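Local coordinates for tubulin-like protein CetZ (Methanosaeta thermophila, PDB 3ZID) that binds GTP and hydrolyses it, and as a tubulin/FtsZ-type cytoskeletal protein is probably involved in controlling archaeal cell shape, at residues 77-82 / 157-162; 144-149 / 328-333. All blocks are in the same frame, centred on the assembly; numbering follows the deposited sequence.

The first half of contact 1, 77-82, opens helix 79-98. The chain then runs through strand 105-111, helix 117-131 and strand 136-143 to the loop 144-149, the first half of contact 2. Helix 150-165 follows directly. Its residues 157-162 turn back to the start of helix 79-98 and close contact 1 over 74 intervening residues. Contact 2 closes much later, when 328-333 of the C-terminal helix 326-369 meets the loop. The two closures therefore cross. Contact 1 lies within the nucleotide-binding domain, whereas contact 2 ties that domain to the long final helix. They touch where Tyr332 packs on Leu160 and Arg161.

Contact 1 (77-82 / 157-162)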
ATOM      1  N   ALA A  77       4.605   1.510  18.238  1.00 34.62           N
ATOM      2  CA  ALA A  77       4.276   2.447  17.165  1.00 42.01           C
ATOM      3  C   ALA A  77       5.294   3.582  17.106  1.00 36.92           C
ATOM      4  O   ALA A  77       5.049   4.625  16.496  1.00 37.78           O
ATOM      5  CB  ALA A  77       2.865   2.995  17.346  1.00 42.20           C
ATOM      6  N   ASN A  78       6.446   3.359  17.731  1.00 33.69           N
ATOM      7  CA  ASN A  78       7.508   4.358  17.787  1.00 35.55           C
ATOM      8  C   ASN A  78       8.439   4.286  16.588  1.00 30.66           C
ATOM      9  O   ASN A  78       9.299   3.414  16.520  1.00 27.36           O
ATOM     10  CB  ASN A  78       8.306   4.184  19.081  1.00 37.46           C
ATOM     11  CG  ASN A  78       9.281   5.328  19.346  1.00 36.58           C
ATOM     12  OD1 ASN A  78       9.766   5.999  18.432  1.00 40.06           O
ATOM     13  ND2 ASN A  78       9.569   5.548  20.615  1.00 39.77           N
ATOM     14  N   ARG A  79       8.269   5.208  15.646  1.00 35.83           N
ATOM     15  CA  ARG A  79       9.067   5.196  14.421  1.00 29.77           C
ATOM     16  C   ARG A  79      10.548   5.460  14.676  1.00 32.65           C
ATOM     17  O   ARG A  79      11.400   4.955  13.944  1.00 31.35           O
ATOM     18  CB  ARG A  79       8.485   6.176  13.399  1.00 24.40           C
ATOM     19  CG  ARG A  79       7.130   5.666  12.874  1.00 25.27           C
ATOM     20  CD  ARG A  79       6.468   6.578  11.851  1.00 30.31           C
ATOM     21  NE  ARG A  79       7.381   7.485  11.151  1.00 38.94           N
ATOM     22  CZ  ARG A  79       8.017   7.202  10.021  1.00 34.48           C
ATOM     23  NH1 ARG A  79       7.874   6.018   9.446  1.00 31.34           N
ATOM     24  NH2 ARG A  79       8.798   8.109   9.468  1.00 37.34           N
ATOM     25  N   SER A  80      10.861   6.228  15.721  1.00 35.10           N
ATOM     26  CA  SER A  80      12.263   6.477  16.047  1.00 37.13           C
ATOM     27  C   SER A  80      12.953   5.175  16.413  1.00 29.49           C
ATOM     28  O   SER A  80      14.049   4.878  15.929  1.00 29.76           O
ATOM     29  CB  SER A  80      12.409   7.484  17.202  1.00 45.86           C
ATOM     30  OG  SER A  80      12.356   8.828  16.747  1.00 47.80           O
ATOM     31  N   LYS A  81      12.294   4.382  17.251  1.00 28.01           N
ATOM     32  CA  LYS A  81      12.847   3.096  17.642  1.00 27.36           C
ATOM     33  C   LYS A  81      12.896   2.162  16.444  1.00 32.99           C
ATOM     34  O   LYS A  81      13.832   1.377  16.276  1.00 29.07           O
ATOM     35  CB  LYS A  81      12.032   2.493  18.779  1.00 26.62           C
ATOM     36  CG  LYS A  81      12.309   3.178  20.110  1.00 25.78           C
ATOM     37  CD  LYS A  81      12.072   2.235  21.272  1.00 39.01           C
ATOM     38  CE  LYS A  81      13.004   2.573  22.430  1.00 52.15           C
ATOM     39  NZ  LYS A  81      12.803   1.679  23.606  1.00 63.06           N
ATOM     40  N   GLY A  82      11.893   2.282  15.587  1.00 32.19           N
ATOM     41  CA  GLY A  82      11.865   1.498  14.375  1.00 31.02           C
ATOM     42  C   GLY A  82      13.086   1.769  13.528  1.00 33.77           C
ATOM     43  O   GLY A  82      13.750   0.843  13.065  1.00 36.40           O
ATOM     44  N   ALA A 157       1.482  10.326   8.320  1.00 26.09           N
ATOM     45  CA  ALA A 157       1.892  11.551   7.644  1.00 26.20           C
ATOM     46  C   ALA A 157       3.380  11.586   7.364  1.00 28.37           C
ATOM     47  O   ALA A 157       3.797  11.922   6.251  1.00 33.61           O
ATOM     48  CB  ALA A 157       1.470  12.782   8.455  1.00 30.94           C
ATOM     49  N   PHE A 158       4.185  11.258   8.369  1.00 22.50           N
ATOM     50  CA  PHE A 158       5.638  11.260   8.184  1.00 30.53           C
ATOM     51  C   PHE A 158       6.162  10.109   7.333  1.00 29.47           C
ATOM     52  O   PHE A 158       7.184  10.244   6.645  1.00 30.29           O
ATOM     53  CB  PHE A 158       6.354  11.303   9.519  1.00 34.77           C
ATOM     54  CG  PHE A 158       6.136  12.586  10.250  1.00 35.17           C
ATOM     55  CD1 PHE A 158       6.639  13.776   9.744  1.00 39.54           C
ATOM     56  CD2 PHE A 158       5.454  12.598  11.446  1.00 42.09           C
ATOM     57  CE1 PHE A 158       6.439  14.966  10.415  1.00 41.32           C
ATOM     58  CE2 PHE A 158       5.263  13.782  12.132  1.00 50.17           C
ATOM     59  CZ  PHE A 158       5.760  14.965  11.616  1.00 44.12           C
ATOM     60  N   CYS A 159       5.495   8.966   7.416  1.00 24.08           N
ATOM     61  CA  CYS A 159       5.899   7.827   6.598  1.00 18.87           C
ATOM     62  C   CYS A 159       5.692   8.128   5.122  1.00 18.95           C
ATOM     63  O   CYS A 159       6.576   7.881   4.291  1.00 26.31           O
ATOM     64  CB  CYS A 159       5.110   6.578   6.972  1.00 35.80           C
ATOM     65  SG  CYS A 159       5.530   5.165   5.920  1.00 28.40           S
ATOM     66  N   LEU A 160       4.516   8.648   4.787  1.00 20.78           N
ATOM     67  CA  LEU A 160       4.216   8.985   3.393  1.00 25.01           C
ATOM     68  C   LEU A 160       5.221   9.994   2.827  1.00 31.23           C
ATOM     69  O   LEU A 160       5.626   9.906   1.656  1.00 25.55           O
ATOM     70  CB  LEU A 160       2.779   9.494   3.246  1.00 26.98           C
ATOM     71  CG  LEU A 160       1.692   8.417   3.375  1.00 33.15           C
ATOM     72  CD1 LEU A 160       0.311   9.052   3.573  1.00 30.97           C
ATOM     73  CD2 LEU A 160       1.714   7.490   2.145  1.00 25.45           C
ATOM     74  N   ARG A 161       5.623  10.954   3.661  1.00 29.23           N
ATOM     75  CA  ARG A 161       6.654  11.905   3.257  1.00 34.72           C
ATOM     76  C   ARG A 161       7.965  11.219   2.918  1.00 34.28           C
ATOM     77  O   ARG A 161       8.545  11.487   1.865  1.00 39.81           O
ATOM     78  CB  ARG A 161       6.882  12.975   4.331  1.00 33.61           C
ATOM     79  CG  ARG A 161       5.783  14.015   4.375  1.00 45.20           C
ATOM     80  CD  ARG A 161       5.852  14.891   5.627  1.00 54.68           C
ATOM     81  NE  ARG A 161       7.036  15.747   5.661  1.00 56.35           N
ATOM     82  CZ  ARG A 161       7.185  16.763   6.503  1.00 54.09           C
ATOM     83  NH1 ARG A 161       6.222  17.051   7.363  1.00 53.70           N
ATOM     84  NH2 ARG A 161       8.287  17.496   6.478  1.00 57.91           N
ATOM     85  N   GLU A 162       8.426  10.325   3.785  1.00 34.77           N
ATOM     86  CA  GLU A 162       9.671   9.611   3.508  1.00 39.51           C
ATOM     87  C   GLU A 162       9.620   8.738   2.258  1.00 36.98           C
ATOM     88  O   GLU A 162      10.622   8.625   1.552  1.00 37.89           O
ATOM     89  CB  GLU A 162      10.099   8.761   4.699  1.00 40.58           C
ATOM     90  CG  GLU A 162      10.582   9.557   5.882  1.00 49.81           C
ATOM     91  CD  GLU A 162      10.788   8.694   7.105  1.00 54.21           C
ATOM     92  OE1 GLU A 162      10.747   7.451   6.974  1.00 52.21           O
ATOM     93  OE2 GLU A 162      11.018   9.259   8.189  1.00 62.01           O
TER
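Arg79 reaches from the first turn of helix 79-98 to the side of helix 150-165. Its guanidinium is the tight part of the contact. One face lies against the backbone of the second helix, with Cys159 N 3.9 Å above the plane and over its centre. Cys159 CB makes a van der Waals contact, 3.8 Å from Arg79 NH1. The chain is extended at first, and a bend at chi3 (22°) carries the guanidinium to this helix. At the guanidinium edge, near its plane, Glu162 approaches from the opposite direction and forms a salt bridge, Arg79 NH2 to Glu162 OE2 at 2.8 Å. The carboxylate is turned 48° from the guanidinium plane. Lys83 is the stronger partner of Glu162, so its OE2 is shared between two cations. Ser118 of helix 117-131 takes a hydrogen bond from Arg79 NH1. Both helices belong to the GTPase domain of the tubulin/FtsZ family. Both touch helix 117-131, whose start, with Gly115 and Thr116 just before it, binds GTP. The Arg79 side chain comes close to Gly115 but is about 8 Å from the bound GDP. The loose side is at Phe158. It meets Arg79 NH2 through its backbone O at 3.9 Å and its CB at 4.0 Å, while its ring leads away to the exposed surface.

Contact 2 (144-149 / 328-333); sequences PFREEG and LVELYE. With GDP (guanosine-5'-diphosphate), chain C.
Arg146 sends CG anti to the backbone N (chi1 177°) and bends at chi3, which brings its guanidinium to Glu330 on helix 326-369. Glu330 also has CG anti to the backbone N (chi1 177°) and runs on extended to meet it. Arg146 NH2 and Glu330 OE2 are 3.7 Å apart, a long salt bridge. Glu330 OE2 sits off the plane of the guanidinium, so the attraction is between charges rather than along a bond. Lys334 is the stronger partner of Glu330. Next to this pair, Pro144 CG packs on Leu331 CD1 at 4.2 Å, and Leu153 of helix 150-165 touches both residues. The loop forms a type I turn from Phe145 to Glu148, closed by Glu148 N to Phe145 O. It follows strand 136-143 and lies at the ribose end of the nucleotide pocket. Glu148 takes both ribose hydroxyls: GDP O3' donates to Glu148 OE1 at 2.8 Å and GDP O2' to Glu148 OE2 at 2.6 Å. Phe145 N also donates to Glu148 OE1, at 2.9 Å and from above the carboxylate plane. With an alanine here, both ribose hydroxyls and Phe145 N would probably lose their shared carboxylate acceptor. The loop thus holds the sugar by directed hydrogen bonds, but meets the C-terminal helix through apolar packing and undirected charge attraction.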
ATOM      1  N   PRO A 144      -4.258   4.260   7.476  1.00 17.50           N
ATOM      2  CA  PRO A 144      -5.000   3.905   8.690  1.00 21.13           C
ATOM      3  C   PRO A 144      -6.509   4.062   8.553  1.00 22.72           C
ATOM      4  O   PRO A 144      -6.980   4.714   7.630  1.00 24.93           O
ATOM      5  CB  PRO A 144      -4.460   4.896   9.741  1.00 17.84           C
ATOM      6  CG  PRO A 144      -4.036   6.077   8.950  1.00 20.90           C
ATOM      7  CD  PRO A 144      -3.498   5.512   7.649  1.00 26.39           C
ATOM      8  N   PHE A 145      -7.258   3.412   9.441  1.00 30.73           N
ATOM      9  CA  PHE A 145      -8.676   3.735   9.632  1.00 27.92           C
ATOM     10  C   PHE A 145      -8.781   5.180  10.111  1.00 24.73           C
ATOM     11  O   PHE A 145      -7.923   5.637  10.841  1.00 29.86           O
ATOM     12  CB  PHE A 145      -9.303   2.829  10.678  1.00 20.31           C
ATOM     13  CG  PHE A 145      -9.341   1.396  10.294  1.00 26.41           C
ATOM     14  CD1 PHE A 145     -10.121   0.970   9.236  1.00 22.92           C
ATOM     15  CD2 PHE A 145      -8.605   0.457  11.015  1.00 30.88           C
ATOM     16  CE1 PHE A 145     -10.167  -0.363   8.885  1.00 22.70           C
ATOM     17  CE2 PHE A 145      -8.650  -0.877  10.684  1.00 25.49           C
ATOM     18  CZ  PHE A 145      -9.436  -1.293   9.607  1.00 28.61           C
ATOM     19  N   ARG A 146      -9.805   5.897   9.662  1.00 42.61           N
ATOM     20  CA  ARG A 146     -10.018   7.310  10.008  1.00 56.73           C
ATOM     21  C   ARG A 146      -9.946   7.608  11.506  1.00 53.94           C
ATOM     22  O   ARG A 146      -9.282   8.559  11.937  1.00 54.24           O
ATOM     23  CB  ARG A 146     -11.371   7.757   9.443  1.00 68.28           C
ATOM     24  CG  ARG A 146     -11.813   9.187   9.747  1.00 73.73           C
ATOM     25  CD  ARG A 146     -13.116   9.425   8.994  1.00 76.18           C
ATOM     26  NE  ARG A 146     -12.834   9.588   7.567  1.00 78.50           N
ATOM     27  CZ  ARG A 146     -13.688   9.323   6.583  1.00 79.36           C
ATOM     28  NH1 ARG A 146     -14.889   8.830   6.853  1.00 81.70           N
ATOM     29  NH2 ARG A 146     -13.326   9.512   5.321  1.00 78.35           N
ATOM     30  N   GLU A 147     -10.616   6.787  12.303  1.00 47.98           N
ATOM     31  CA  GLU A 147     -10.667   7.048  13.727  1.00 53.94           C
ATOM     32  C   GLU A 147      -9.714   6.141  14.484  1.00 51.36           C
ATOM     33  O   GLU A 147      -9.933   5.820  15.648  1.00 47.67           O
ATOM     34  CB  GLU A 147     -12.095   6.946  14.267  1.00 64.09           C
ATOM     35  CG  GLU A 147     -12.992   8.108  13.840  1.00 76.70           C
ATOM     36  CD  GLU A 147     -14.468   7.841  14.090  1.00 85.71           C
ATOM     37  OE1 GLU A 147     -14.797   6.761  14.628  1.00 88.90           O
ATOM     38  OE2 GLU A 147     -15.301   8.704  13.737  1.00 88.90           O
ATOM     39  N   GLU A 148      -8.642   5.729  13.819  1.00 52.29           N
ATOM     40  CA  GLU A 148      -7.508   5.204  14.556  1.00 48.87           C
ATOM     41  C   GLU A 148      -6.840   6.373  15.252  1.00 52.01           C
ATOM     42  O   GLU A 148      -7.023   7.533  14.863  1.00 54.33           O
ATOM     43  CB  GLU A 148      -6.538   4.423  13.670  1.00 41.84           C
ATOM     44  CG  GLU A 148      -6.903   2.944  13.592  1.00 40.33           C
ATOM     45  CD  GLU A 148      -5.993   2.144  12.682  1.00 40.22           C
ATOM     46  OE1 GLU A 148      -5.503   2.695  11.672  1.00 30.09           O
ATOM     47  OE2 GLU A 148      -5.770   0.951  12.986  1.00 44.72           O
ATOM     48  N   GLY A 149      -6.068   6.058  16.281  1.00 47.76           N
ATOM     49  CA  GLY A 149      -5.511   7.064  17.159  1.00 51.47           C
ATOM     50  C   GLY A 149      -4.564   8.093  16.575  1.00 47.28           C
ATOM     51  O   GLY A 149      -4.164   8.045  15.413  1.00 40.28           O
ATOM     52  N   LEU A 328      -5.703  12.260   0.827  1.00 32.02           N
ATOM     53  CA  LEU A 328      -4.450  12.308   1.581  1.00 37.22           C
ATOM     54  C   LEU A 328      -4.276  13.634   2.319  1.00 35.25           C
ATOM     55  O   LEU A 328      -3.720  13.676   3.416  1.00 35.39           O
ATOM     56  CB  LEU A 328      -3.257  12.052   0.654  1.00 38.24           C
ATOM     57  CG  LEU A 328      -3.131  10.612   0.145  1.00 35.54           C
ATOM     58  CD1 LEU A 328      -1.944  10.493  -0.767  1.00 35.62           C
ATOM     59  CD2 LEU A 328      -3.007   9.632   1.291  1.00 32.77           C
ATOM     60  N   VAL A 329      -4.733  14.723   1.712  1.00 39.30           N
ATOM     61  CA  VAL A 329      -4.646  16.025   2.382  1.00 43.60           C
ATOM     62  C   VAL A 329      -5.490  16.011   3.660  1.00 40.65           C
ATOM     63  O   VAL A 329      -5.045  16.448   4.732  1.00 39.72           O
ATOM     64  CB  VAL A 329      -5.053  17.175   1.443  1.00 43.63           C
ATOM     65  CG1 VAL A 329      -5.094  18.519   2.202  1.00 44.56           C
ATOM     66  CG2 VAL A 329      -4.080  17.247   0.269  1.00 41.14           C
ATOM     67  N   GLU A 330      -6.679  15.428   3.546  1.00 37.00           N
ATOM     68  CA  GLU A 330      -7.581  15.236   4.674  1.00 41.92           C
ATOM     69  C   GLU A 330      -6.879  14.476   5.799  1.00 46.89           C
ATOM     70  O   GLU A 330      -7.006  14.833   6.974  1.00 48.56           O
ATOM     71  CB  GLU A 330      -8.833  14.488   4.196  1.00 53.61           C
ATOM     72  CG  GLU A 330      -9.865  14.124   5.260  1.00 66.24           C
ATOM     73  CD  GLU A 330     -10.951  13.180   4.722  1.00 76.45           C
ATOM     74  OE1 GLU A 330     -10.827  12.713   3.566  1.00 74.17           O
ATOM     75  OE2 GLU A 330     -11.918  12.884   5.464  1.00 81.81           O
ATOM     76  N   LEU A 331      -6.136  13.432   5.432  1.00 43.49           N
ATOM     77  CA  LEU A 331      -5.380  12.625   6.394  1.00 38.39           C
ATOM     78  C   LEU A 331      -4.325  13.473   7.103  1.00 32.86           C
ATOM     79  O   LEU A 331      -4.141  13.376   8.324  1.00 27.69           O
ATOM     80  CB  LEU A 331      -4.735  11.430   5.689  1.00 39.42           C
ATOM     81  CG  LEU A 331      -3.705  10.619   6.465  1.00 39.12           C
ATOM     82  CD1 LEU A 331      -4.343  10.087   7.732  1.00 48.10           C
ATOM     83  CD2 LEU A 331      -3.233   9.462   5.626  1.00 37.87           C
ATOM     84  N   TYR A 332      -3.616  14.286   6.330  1.00 36.95           N
ATOM     85  CA  TYR A 332      -2.587  15.166   6.886  1.00 39.24           C
ATOM     86  C   TYR A 332      -3.153  16.161   7.900  1.00 33.60           C
ATOM     87  O   TYR A 332      -2.596  16.345   8.981  1.00 35.55           O
ATOM     88  CB  TYR A 332      -1.865  15.906   5.762  1.00 41.79           C
ATOM     89  CG  TYR A 332      -0.644  15.159   5.311  1.00 48.67           C
ATOM     90  CD1 TYR A 332      -0.746  14.122   4.394  1.00 48.93           C
ATOM     91  CD2 TYR A 332       0.610  15.462   5.833  1.00 54.58           C
ATOM     92  CE1 TYR A 332       0.364  13.420   3.991  1.00 51.22           C
ATOM     93  CE2 TYR A 332       1.731  14.767   5.436  1.00 56.60           C
ATOM     94  CZ  TYR A 332       1.599  13.741   4.515  1.00 56.97           C
ATOM     95  OH  TYR A 332       2.704  13.033   4.109  1.00 62.24           O
ATOM     96  N   GLU A 333      -4.261  16.790   7.538  1.00 24.66           N
ATOM     97  CA  GLU A 333      -4.928  17.753   8.395  1.00 33.93           C
ATOM     98  C   GLU A 333      -5.379  17.099   9.701  1.00 33.17           C
ATOM     99  O   GLU A 333      -5.250  17.687  10.776  1.00 29.07           O
ATOM    100  CB  GLU A 333      -6.124  18.366   7.658  1.00 39.99           C
ATOM    101  CG  GLU A 333      -5.762  19.251   6.468  1.00 52.08           C
ATOM    102  CD  GLU A 333      -6.990  19.762   5.711  1.00 67.25           C
ATOM    103  OE1 GLU A 333      -8.117  19.309   6.017  1.00 75.01           O
ATOM    104  OE2 GLU A 333      -6.828  20.590   4.785  1.00 68.86           O
TER
HETATM  105  PB  GDP C 999       3.854  -2.535  12.707  1.00 21.50           P
HETATM  106  O1B GDP C 999       4.426  -2.108  11.367  1.00 19.75           O
HETATM  107  O2B GDP C 999       3.921  -4.044  12.840  1.00 20.81           O
HETATM  108  O3B GDP C 999       4.665  -1.869  13.805  1.00 21.17           O
HETATM  109  O3A GDP C 999       2.349  -2.000  12.845  1.00 30.29           O
HETATM  110  PA  GDP C 999       1.154  -2.486  11.889  1.00 21.73           P
HETATM  111  O1A GDP C 999       0.205  -3.361  12.631  1.00 19.00           O
HETATM  112  O2A GDP C 999       1.630  -3.114  10.597  1.00 22.06           O
HETATM  113  O5' GDP C 999       0.520  -1.069  11.542  1.00 25.02           O
HETATM  114  C5' GDP C 999      -0.757  -0.740  12.067  1.00 26.63           C
HETATM  115  C4' GDP C 999      -1.598  -0.192  10.924  1.00 22.92           C
HETATM  116  O4' GDP C 999      -1.796  -1.244   9.978  1.00 18.04           O
HETATM  117  C3' GDP C 999      -2.953   0.193  11.452  1.00 15.33           C
HETATM  118  O3' GDP C 999      -3.453   1.208  10.583  1.00 22.01           O
HETATM  119  C2' GDP C 999      -3.737  -1.079  11.286  1.00 21.96           C
HETATM  120  O2' GDP C 999      -5.119  -0.775  11.133  1.00 20.99           O
HETATM  121  C1' GDP C 999      -3.173  -1.633   9.994  1.00 19.80           C
HETATM  122  N9  GDP C 999      -3.160  -3.093   9.892  1.00 18.52           N
HETATM  123  C8  GDP C 999      -2.640  -3.971  10.772  1.00 17.14           C
HETATM  124  N7  GDP C 999      -2.759  -5.237  10.301  1.00 24.03           N
HETATM  125  C5  GDP C 999      -3.366  -5.156   9.100  1.00 17.03           C
HETATM  126  C6  GDP C 999      -3.777  -6.100   8.057  1.00 14.57           C
HETATM  127  O6  GDP C 999      -3.611  -7.316   8.215  1.00 21.86           O
HETATM  128  N1  GDP C 999      -4.351  -5.611   6.959  1.00 14.27           N
HETATM  129  C2  GDP C 999      -4.559  -4.300   6.775  1.00 17.84           C
HETATM  130  N2  GDP C 999      -5.158  -3.903   5.632  1.00 17.35           N
HETATM  131  N3  GDP C 999      -4.209  -3.354   7.681  1.00 18.13           N
HETATM  132  C4  GDP C 999      -3.611  -3.736   8.831  1.00 20.20           C